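Local coordinates for protein enolase (alpha proteobacterium BAL199, PDB 3UGV) that probably acts as a magnesium-dependent enzyme of the enolase superfamily, in whose members the metal stabilises an enolate formed by taking a proton from a carboxylate substrate, at residues W249-V254 with L296-F301; A221-F226 with A343-W348. One frame throughout, in Å; residues are numbered along the deposited sequence.

Interaction 1 of 2, residues W249-V254 with L296-F301; sequences WIEEPV and LVMPDF. With MG (magnesium ion), chain B.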
ATOM      1  N   TRP F 249     -15.075   3.187  25.491  1.00 18.35           N
ATOM      2  CA  TRP F 249     -15.035   3.249  24.036  1.00 14.33           C
ATOM      3  C   TRP F 249     -16.057   4.217  23.498  1.00 21.16           C
ATOM      4  O   TRP F 249     -16.954   4.638  24.226  1.00 14.46           O
ATOM      5  CB  TRP F 249     -15.250   1.870  23.407  1.00 14.70           C
ATOM      6  CG  TRP F 249     -16.651   1.291  23.500  1.00 14.66           C
ATOM      7  CD1 TRP F 249     -17.815   1.831  23.004  1.00 23.95           C
ATOM      8  CD2 TRP F 249     -17.012   0.016  24.050  1.00 19.15           C
ATOM      9  NE1 TRP F 249     -18.876   0.984  23.250  1.00 15.24           N
ATOM     10  CE2 TRP F 249     -18.404  -0.142  23.875  1.00 17.35           C
ATOM     11  CE3 TRP F 249     -16.292  -1.007  24.675  1.00 16.76           C
ATOM     12  CZ2 TRP F 249     -19.084  -1.272  24.316  1.00 23.66           C
ATOM     13  CZ3 TRP F 249     -16.974  -2.126  25.113  1.00 20.18           C
ATOM     14  CH2 TRP F 249     -18.352  -2.248  24.935  1.00 19.84           C
ATOM     15  N   ILE F 250     -15.908   4.559  22.220  1.00 19.60           N
ATOM     16  CA  ILE F 250     -16.878   5.367  21.490  1.00 17.99           C
ATOM     17  C   ILE F 250     -17.502   4.528  20.365  1.00 26.53           C
ATOM     18  O   ILE F 250     -16.791   3.942  19.531  1.00 21.94           O
ATOM     19  CB  ILE F 250     -16.207   6.605  20.892  1.00 18.71           C
ATOM     20  CG1 ILE F 250     -15.639   7.488  22.006  1.00 23.10           C
ATOM     21  CG2 ILE F 250     -17.173   7.393  20.019  1.00  9.30           C
ATOM     22  CD1 ILE F 250     -14.650   8.507  21.480  1.00 17.51           C
ATOM     23  N   GLU F 251     -18.830   4.486  20.333  1.00 12.50           N
ATOM     24  CA  GLU F 251     -19.534   3.537  19.478  1.00 11.45           C
ATOM     25  C   GLU F 251     -20.303   4.227  18.363  1.00 21.02           C
ATOM     26  O   GLU F 251     -21.027   5.188  18.619  1.00 26.85           O
ATOM     27  CB  GLU F 251     -20.483   2.700  20.336  1.00 12.68           C
ATOM     28  CG  GLU F 251     -21.102   1.507  19.661  1.00 24.88           C
ATOM     29  CD  GLU F 251     -21.981   0.710  20.622  1.00 34.86           C
ATOM     30  OE1 GLU F 251     -21.575   0.502  21.798  1.00 27.29           O
ATOM     31  OE2 GLU F 251     -23.086   0.308  20.205  1.00 32.57           O
ATOM     32  N   GLU F 252     -20.103   3.726  17.137  1.00 23.55           N
ATOM     33  CA  GLU F 252     -20.837   4.124  15.914  1.00 24.75           C
ATOM     34  C   GLU F 252     -21.199   5.599  15.796  1.00 25.70           C
ATOM     35  O   GLU F 252     -22.384   5.969  15.838  1.00 22.75           O
ATOM     36  CB  GLU F 252     -22.100   3.271  15.732  1.00 20.88           C
ATOM     37  CG  GLU F 252     -21.818   1.832  15.330  1.00 35.11           C
ATOM     38  CD  GLU F 252     -23.073   1.054  14.946  1.00 42.04           C
ATOM     39  OE1 GLU F 252     -24.137   1.265  15.581  1.00 46.83           O
ATOM     40  OE2 GLU F 252     -22.986   0.222  14.008  1.00 33.41           O
ATOM     41  N   PRO F 253     -20.189   6.460  15.651  1.00 17.79           N
ATOM     42  CA  PRO F 253     -20.558   7.877  15.550  1.00 15.64           C
ATOM     43  C   PRO F 253     -21.279   8.216  14.242  1.00 19.95           C
ATOM     44  O   PRO F 253     -22.073   9.143  14.238  1.00 23.82           O
ATOM     45  CB  PRO F 253     -19.205   8.605  15.628  1.00 22.63           C
ATOM     46  CG  PRO F 253     -18.160   7.547  15.421  1.00 22.42           C
ATOM     47  CD  PRO F 253     -18.749   6.257  15.865  1.00 15.35           C
ATOM     48  N   VAL F 254     -21.000   7.485  13.162  1.00 20.62           N
ATOM     49  CA  VAL F 254     -21.561   7.799  11.848  1.00 20.98           C
ATOM     50  C   VAL F 254     -22.252   6.586  11.261  1.00 23.03           C
ATOM     51  O   VAL F 254     -22.243   5.519  11.863  1.00 24.36           O
ATOM     52  CB  VAL F 254     -20.488   8.309  10.845  1.00 24.00           C
ATOM     53  CG1 VAL F 254     -19.769   9.521  11.404  1.00 20.68           C
ATOM     54  CG2 VAL F 254     -19.494   7.205  10.491  1.00 20.32           C
ATOM     55  N   LEU F 296     -12.518  -2.196  18.092  1.00 19.06           N
ATOM     56  CA  LEU F 296     -13.295  -3.216  18.800  1.00 14.52           C
ATOM     57  C   LEU F 296     -14.526  -3.560  17.954  1.00 15.67           C
ATOM     58  O   LEU F 296     -14.993  -2.726  17.183  1.00 20.50           O
ATOM     59  CB  LEU F 296     -13.734  -2.695  20.176  1.00 19.12           C
ATOM     60  CG  LEU F 296     -12.751  -1.995  21.128  1.00 21.58           C
ATOM     61  CD1 LEU F 296     -13.513  -1.386  22.296  1.00 18.34           C
ATOM     62  CD2 LEU F 296     -11.668  -2.927  21.652  1.00 22.26           C
ATOM     63  N   VAL F 297     -15.052  -4.774  18.071  1.00 13.91           N
ATOM     64  CA  VAL F 297     -16.289  -5.127  17.358  1.00 11.05           C
ATOM     65  C   VAL F 297     -17.362  -5.675  18.316  1.00 16.98           C
ATOM     66  O   VAL F 297     -17.037  -6.256  19.341  1.00 23.67           O
ATOM     67  CB  VAL F 297     -16.008  -6.172  16.237  1.00 21.11           C
ATOM     68  CG1 VAL F 297     -14.966  -5.643  15.265  1.00 16.47           C
ATOM     69  CG2 VAL F 297     -15.510  -7.478  16.835  1.00 16.98           C
ATOM     70  N   MET F 298     -18.636  -5.510  17.981  1.00 23.72           N
ATOM     71  CA  MET F 298     -19.706  -6.129  18.769  1.00 21.58           C
ATOM     72  C   MET F 298     -20.869  -6.582  17.889  1.00 14.69           C
ATOM     73  O   MET F 298     -21.836  -5.843  17.706  1.00 18.71           O
ATOM     74  CB  MET F 298     -20.221  -5.179  19.874  1.00 14.28           C
ATOM     75  CG  MET F 298     -20.539  -3.768  19.367  1.00 26.82           C
ATOM     76  SD  MET F 298     -21.165  -2.644  20.656  1.00 26.97           S
ATOM     77  CE  MET F 298     -22.880  -3.133  20.715  1.00 40.30           C
ATOM     78  N   PRO F 299     -20.791  -7.809  17.350  1.00 22.99           N
ATOM     79  CA  PRO F 299     -21.860  -8.291  16.463  1.00 23.34           C
ATOM     80  C   PRO F 299     -23.195  -8.497  17.183  1.00 21.50           C
ATOM     81  O   PRO F 299     -23.242  -8.851  18.361  1.00 26.03           O
ATOM     82  CB  PRO F 299     -21.320  -9.632  15.959  1.00 21.55           C
ATOM     83  CG  PRO F 299     -19.858  -9.532  16.143  1.00 20.61           C
ATOM     84  CD  PRO F 299     -19.668  -8.751  17.405  1.00 13.67           C
ATOM     85  N   ASP F 300     -24.270  -8.245  16.451  1.00 23.48           N
ATOM     86  CA  ASP F 300     -25.629  -8.468  16.897  1.00 25.36           C
ATOM     87  C   ASP F 300     -26.076  -9.813  16.320  1.00 29.84           C
ATOM     88  O   ASP F 300     -25.829 -10.081  15.144  1.00 27.92           O
ATOM     89  CB  ASP F 300     -26.503  -7.338  16.348  1.00 26.19           C
ATOM     90  CG  ASP F 300     -27.974  -7.559  16.608  1.00 40.25           C
ATOM     91  OD1 ASP F 300     -28.577  -8.382  15.893  1.00 34.84           O
ATOM     92  OD2 ASP F 300     -28.529  -6.907  17.519  1.00 54.37           O
ATOM     93  N   PHE F 301     -26.736 -10.650  17.126  1.00 33.26           N
ATOM     94  CA  PHE F 301     -27.050 -12.034  16.711  1.00 25.15           C
ATOM     95  C   PHE F 301     -28.065 -12.202  15.571  1.00 27.05           C
ATOM     96  O   PHE F 301     -28.020 -13.190  14.827  1.00 24.95           O
ATOM     97  CB  PHE F 301     -27.425 -12.900  17.922  1.00 24.09           C
ATOM     98  CG  PHE F 301     -26.290 -13.080  18.883  1.00 25.74           C
ATOM     99  CD1 PHE F 301     -25.337 -14.065  18.670  1.00 24.52           C
ATOM    100  CD2 PHE F 301     -26.140 -12.228  19.961  1.00 24.04           C
ATOM    101  CE1 PHE F 301     -24.270 -14.215  19.531  1.00 24.09           C
ATOM    102  CE2 PHE F 301     -25.072 -12.371  20.831  1.00 24.21           C
ATOM    103  CZ  PHE F 301     -24.135 -13.361  20.614  1.00 26.07           C
TER
HETATM  104 MG    MG B 500     -24.977   0.506  19.891  1.00 28.29          MG
HETATM  105  O   HOH W   1     -25.982  -0.697  21.291  1.00 29.46           O
HETATM  106  O   HOH W   2     -26.938   0.971  19.352  1.00 25.66           O
HETATM  107  O   HOH W   3     -24.441   1.750  18.266  1.00 32.08           O
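W249 meets L296 and M298 inside the barrel typical of the enolase superfamily. Strands 249-251 and 296-297 are parallel and are separated by strand 273-275, so side chains make the contact. The apolar part is small and buried. L296 approaches with its CD1 branch, which reaches W249 CE3 at 3.7 Å, oblique to the indole. M274, on the intervening strand, touches both residues.

The sulfur contacts come next. M298 SD lies 5.4 Å from the centroid of the six-membered ring of W249 and 49° off its normal, an oblique Met-aromatic contact. M298 crosses E251 at about a right angle, with SD 3.4 Å from E251 OE1. The bend at its chi3 (-81°) brings CE toward the other oxygen, 3.5 Å from E251 OE2.

Polar bonds fix the carboxylate. W249 NE1 donates to E251 OE1 over 3.1 Å, on the anti lone pair of that oxygen and 20° out of the indole plane. K194 forms a salt bridge to the same oxygen. An alanine in place of W249 would probably leave L296 CD1 and M298 SD without their aromatic partner and E251 OE1 without its indole N-H donor, held by K194.

The chain of E251 is extended, with CG anti to the backbone N, and carries the carboxylate to the metal. E251 OE2 binds the magnesium ion at 1.9 Å.

Interaction 2 of 2, residues A221-F226 with A343-W348; sequences ALMVDF and AHWLEW. With MG (magnesium ion), chain B.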
ATOM      1  N   ALA F 221     -16.638   1.940  34.223  1.00 15.38           N
ATOM      2  CA  ALA F 221     -16.360   2.212  32.826  1.00 19.13           C
ATOM      3  C   ALA F 221     -17.606   2.796  32.182  1.00 21.10           C
ATOM      4  O   ALA F 221     -18.715   2.348  32.483  1.00 24.85           O
ATOM      5  CB  ALA F 221     -15.948   0.921  32.114  1.00 16.41           C
ATOM      6  N   LEU F 222     -17.424   3.799  31.319  1.00 17.54           N
ATOM      7  CA  LEU F 222     -18.515   4.323  30.485  1.00 17.61           C
ATOM      8  C   LEU F 222     -18.287   4.033  29.003  1.00 20.89           C
ATOM      9  O   LEU F 222     -17.244   4.376  28.433  1.00 22.84           O
ATOM     10  CB  LEU F 222     -18.698   5.826  30.672  1.00 16.44           C
ATOM     11  CG  LEU F 222     -19.024   6.288  32.084  1.00 27.56           C
ATOM     12  CD1 LEU F 222     -19.165   7.799  32.091  1.00 19.35           C
ATOM     13  CD2 LEU F 222     -20.300   5.629  32.563  1.00 28.12           C
ATOM     14  N   MET F 223     -19.258   3.373  28.391  1.00 22.92           N
ATOM     15  CA  MET F 223     -19.231   3.113  26.962  1.00 21.07           C
ATOM     16  C   MET F 223     -20.181   4.117  26.341  1.00 22.12           C
ATOM     17  O   MET F 223     -21.324   4.239  26.754  1.00 33.81           O
ATOM     18  CB  MET F 223     -19.714   1.691  26.659  1.00 23.91           C
ATOM     19  CG  MET F 223     -18.796   0.566  27.118  1.00 27.13           C
ATOM     20  SD  MET F 223     -18.683   0.390  28.923  1.00 25.44           S
ATOM     21  CE  MET F 223     -18.425  -1.387  29.026  1.00 21.81           C
ATOM     22  N   VAL F 224     -19.719   4.856  25.357  1.00 19.64           N
ATOM     23  CA  VAL F 224     -20.559   5.882  24.778  1.00 22.76           C
ATOM     24  C   VAL F 224     -21.021   5.469  23.386  1.00 21.97           C
ATOM     25  O   VAL F 224     -20.222   5.018  22.563  1.00 25.56           O
ATOM     26  CB  VAL F 224     -19.831   7.238  24.760  1.00 26.19           C
ATOM     27  CG1 VAL F 224     -20.243   8.083  23.551  1.00 23.87           C
ATOM     28  CG2 VAL F 224     -20.073   7.975  26.075  1.00 28.43           C
ATOM     29  N   ASP F 225     -22.318   5.611  23.139  1.00 19.75           N
ATOM     30  CA  ASP F 225     -22.908   5.241  21.858  1.00 20.22           C
ATOM     31  C   ASP F 225     -23.629   6.422  21.228  1.00 30.99           C
ATOM     32  O   ASP F 225     -24.510   7.024  21.855  1.00 32.06           O
ATOM     33  CB  ASP F 225     -23.908   4.102  22.049  1.00 27.13           C
ATOM     34  CG  ASP F 225     -24.255   3.397  20.737  1.00 27.68           C
ATOM     35  OD1 ASP F 225     -24.152   4.004  19.635  1.00 25.14           O
ATOM     36  OD2 ASP F 225     -24.623   2.218  20.813  1.00 26.21           O
ATOM     37  N   PHE F 226     -23.265   6.748  19.988  1.00 28.34           N
ATOM     38  CA  PHE F 226     -23.898   7.857  19.281  1.00 20.28           C
ATOM     39  C   PHE F 226     -25.023   7.381  18.389  1.00 20.80           C
ATOM     40  O   PHE F 226     -25.749   8.187  17.833  1.00 25.24           O
ATOM     41  CB  PHE F 226     -22.887   8.591  18.416  1.00 17.79           C
ATOM     42  CG  PHE F 226     -22.001   9.526  19.169  1.00 19.91           C
ATOM     43  CD1 PHE F 226     -22.417  10.813  19.451  1.00 21.12           C
ATOM     44  CD2 PHE F 226     -20.732   9.133  19.564  1.00 20.74           C
ATOM     45  CE1 PHE F 226     -21.591  11.698  20.132  1.00 20.91           C
ATOM     46  CE2 PHE F 226     -19.899  10.011  20.254  1.00 25.24           C
ATOM     47  CZ  PHE F 226     -20.334  11.289  20.540  1.00 18.14           C
ATOM     48  N   ALA F 343     -13.291 -12.697  23.888  1.00 23.81           N
ATOM     49  CA  ALA F 343     -14.427 -12.153  24.627  1.00 17.00           C
ATOM     50  C   ALA F 343     -14.030 -10.918  25.408  1.00 19.47           C
ATOM     51  O   ALA F 343     -12.984 -10.879  26.046  1.00 25.20           O
ATOM     52  CB  ALA F 343     -15.009 -13.202  25.559  1.00 20.95           C
ATOM     53  N   HIS F 344     -14.870  -9.899  25.356  1.00 24.57           N
ATOM     54  CA  HIS F 344     -14.532  -8.636  25.983  1.00 24.91           C
ATOM     55  C   HIS F 344     -15.641  -8.246  26.967  1.00 26.81           C
ATOM     56  O   HIS F 344     -15.534  -8.522  28.165  1.00 28.50           O
ATOM     57  CB  HIS F 344     -14.265  -7.569  24.905  1.00 14.88           C
ATOM     58  CG  HIS F 344     -13.670  -6.303  25.437  1.00 24.54           C
ATOM     59  ND1 HIS F 344     -13.742  -5.106  24.753  1.00 17.08           N
ATOM     60  CD2 HIS F 344     -13.005  -6.041  26.592  1.00 14.27           C
ATOM     61  CE1 HIS F 344     -13.142  -4.163  25.461  1.00 19.71           C
ATOM     62  NE2 HIS F 344     -12.700  -4.701  26.587  1.00 18.36           N
ATOM     63  N   TRP F 345     -16.708  -7.628  26.471  1.00 27.07           N
ATOM     64  CA  TRP F 345     -17.846  -7.271  27.327  1.00 23.86           C
ATOM     65  C   TRP F 345     -19.139  -7.862  26.792  1.00 27.17           C
ATOM     66  O   TRP F 345     -19.332  -7.987  25.572  1.00 23.75           O
ATOM     67  CB  TRP F 345     -18.051  -5.755  27.394  1.00 14.91           C
ATOM     68  CG  TRP F 345     -17.028  -4.950  28.147  1.00 25.09           C
ATOM     69  CD1 TRP F 345     -15.883  -4.405  27.641  1.00 21.27           C
ATOM     70  CD2 TRP F 345     -17.098  -4.532  29.520  1.00 25.21           C
ATOM     71  NE1 TRP F 345     -15.232  -3.687  28.610  1.00 25.41           N
ATOM     72  CE2 TRP F 345     -15.952  -3.750  29.776  1.00 27.28           C
ATOM     73  CE3 TRP F 345     -18.006  -4.758  30.562  1.00 18.22           C
ATOM     74  CZ2 TRP F 345     -15.690  -3.187  31.037  1.00 17.20           C
ATOM     75  CZ3 TRP F 345     -17.747  -4.192  31.814  1.00 18.41           C
ATOM     76  CH2 TRP F 345     -16.604  -3.413  32.034  1.00 19.42           C
ATOM     77  N   LEU F 346     -20.043  -8.187  27.710  1.00 27.98           N
ATOM     78  CA  LEU F 346     -21.395  -8.599  27.356  1.00 18.09           C
ATOM     79  C   LEU F 346     -22.361  -7.433  27.552  1.00 27.53           C
ATOM     80  O   LEU F 346     -22.428  -6.857  28.634  1.00 28.99           O
ATOM     81  CB  LEU F 346     -21.834  -9.769  28.231  1.00 22.75           C
ATOM     82  CG  LEU F 346     -23.235 -10.263  27.868  1.00 30.44           C
ATOM     83  CD1 LEU F 346     -23.238 -11.746  27.583  1.00 26.66           C
ATOM     84  CD2 LEU F 346     -24.236  -9.908  28.940  1.00 28.15           C
ATOM     85  N   GLU F 347     -23.107  -7.070  26.516  1.00 23.89           N
ATOM     86  CA  GLU F 347     -24.086  -6.009  26.685  1.00 26.82           C
ATOM     87  C   GLU F 347     -25.314  -6.567  27.380  1.00 30.80           C
ATOM     88  O   GLU F 347     -25.913  -7.522  26.894  1.00 24.45           O
ATOM     89  CB  GLU F 347     -24.500  -5.406  25.346  1.00 19.98           C
ATOM     90  CG  GLU F 347     -25.460  -4.234  25.502  1.00 28.98           C
ATOM     91  CD  GLU F 347     -25.947  -3.692  24.172  1.00 43.51           C
ATOM     92  OE1 GLU F 347     -25.734  -2.486  23.890  1.00 40.11           O
ATOM     93  OE2 GLU F 347     -26.542  -4.477  23.406  1.00 46.36           O
ATOM     94  N   TRP F 348     -25.702  -5.968  28.506  1.00 26.79           N
ATOM     95  CA  TRP F 348     -26.864  -6.458  29.234  1.00 21.46           C
ATOM     96  C   TRP F 348     -27.993  -5.448  29.260  1.00 21.23           C
ATOM     97  O   TRP F 348     -27.772  -4.257  29.473  1.00 24.88           O
ATOM     98  CB  TRP F 348     -26.494  -6.884  30.660  1.00 21.45           C
ATOM     99  CG  TRP F 348     -27.658  -7.421  31.483  1.00 25.77           C
ATOM    100  CD1 TRP F 348     -28.060  -8.729  31.583  1.00 30.88           C
ATOM    101  CD2 TRP F 348     -28.560  -6.664  32.314  1.00 21.17           C
ATOM    102  NE1 TRP F 348     -29.148  -8.829  32.424  1.00 28.41           N
ATOM    103  CE2 TRP F 348     -29.474  -7.580  32.885  1.00 25.71           C
ATOM    104  CE3 TRP F 348     -28.682  -5.308  32.633  1.00 27.77           C
ATOM    105  CZ2 TRP F 348     -30.497  -7.178  33.749  1.00 22.36           C
ATOM    106  CZ3 TRP F 348     -29.698  -4.913  33.502  1.00 30.53           C
ATOM    107  CH2 TRP F 348     -30.593  -5.843  34.041  1.00 22.47           C
TER
HETATM  108 MG    MG B 500     -24.977   0.506  19.891  1.00 28.29          MG
HETATM  109  O   HOH W   1     -25.982  -0.697  21.291  1.00 29.46           O
HETATM  110  O   HOH W   2     -26.938   0.971  19.352  1.00 25.66           O
HETATM  111  O   HOH W   3     -24.441   1.750  18.266  1.00 32.08           O
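M223 reaches over to W345 with the end of its side chain. Its CB points toward segment 343-348 but first passes the indole of W249, on the neighbouring strand. CB is 3.6 Å from W249 CE2, and CG comes to 3.3 Å from that same atom. A bend at chi2 (68°) turns SD away from W249, and a second bend at chi3 carries CE to W345. SD stands above the face of the W345 six-membered ring, 5.1 Å from its centroid, as a distant Met-aromatic contact. CE makes the close approach. It sits over that face, 3.5 Å from the same centroid and 15° off the normal, which is a CH-pi contact. Its nearest ring atom is W345 CD2, at 3.4 Å.

A221 adds its CB beside W345 CZ2. The indole is held at its nitrogen too, because W345 NE1 donates to E248 OE2, and K159 makes a cation-pi contact with the ring.

Nearer the metal, a water joins the two segments. D225 OD2 binds the magnesium ion at 2.0 Å. Water 1, also on the metal, donates to E347 OE1 over 3.2 Å. K194 pairs with that same oxygen, and D225 OD1 accepts from N227 N.

Side chains of two segments whose strands are not neighbours meet inside the barrel of the enolase superfamily, with D225 on the metal at the C-terminal end of 221-225.

Interactions 1 and 2 meet at one magnesium ion, their centres 9 Å apart. Strands 221-225 and 249-251 are neighbours, and E251 N lies 2.7 Å from V224 O, a probable hydrogen bond. At their ends D225 OD2 and E251 OE2 come within 2.5 Å. Both bind the metal, whose charge probably offsets their repulsion, and E277 completes the trio of carboxylates. K194 bridges the contacts by pairing with E251 and E347. Deeper in the barrel the two tryptophans meet at about 80° between planes, with W249 CZ3 3.6 Å from W345 CD1. Along the chain, interaction 1 is nested inside the loop closed by interaction 2.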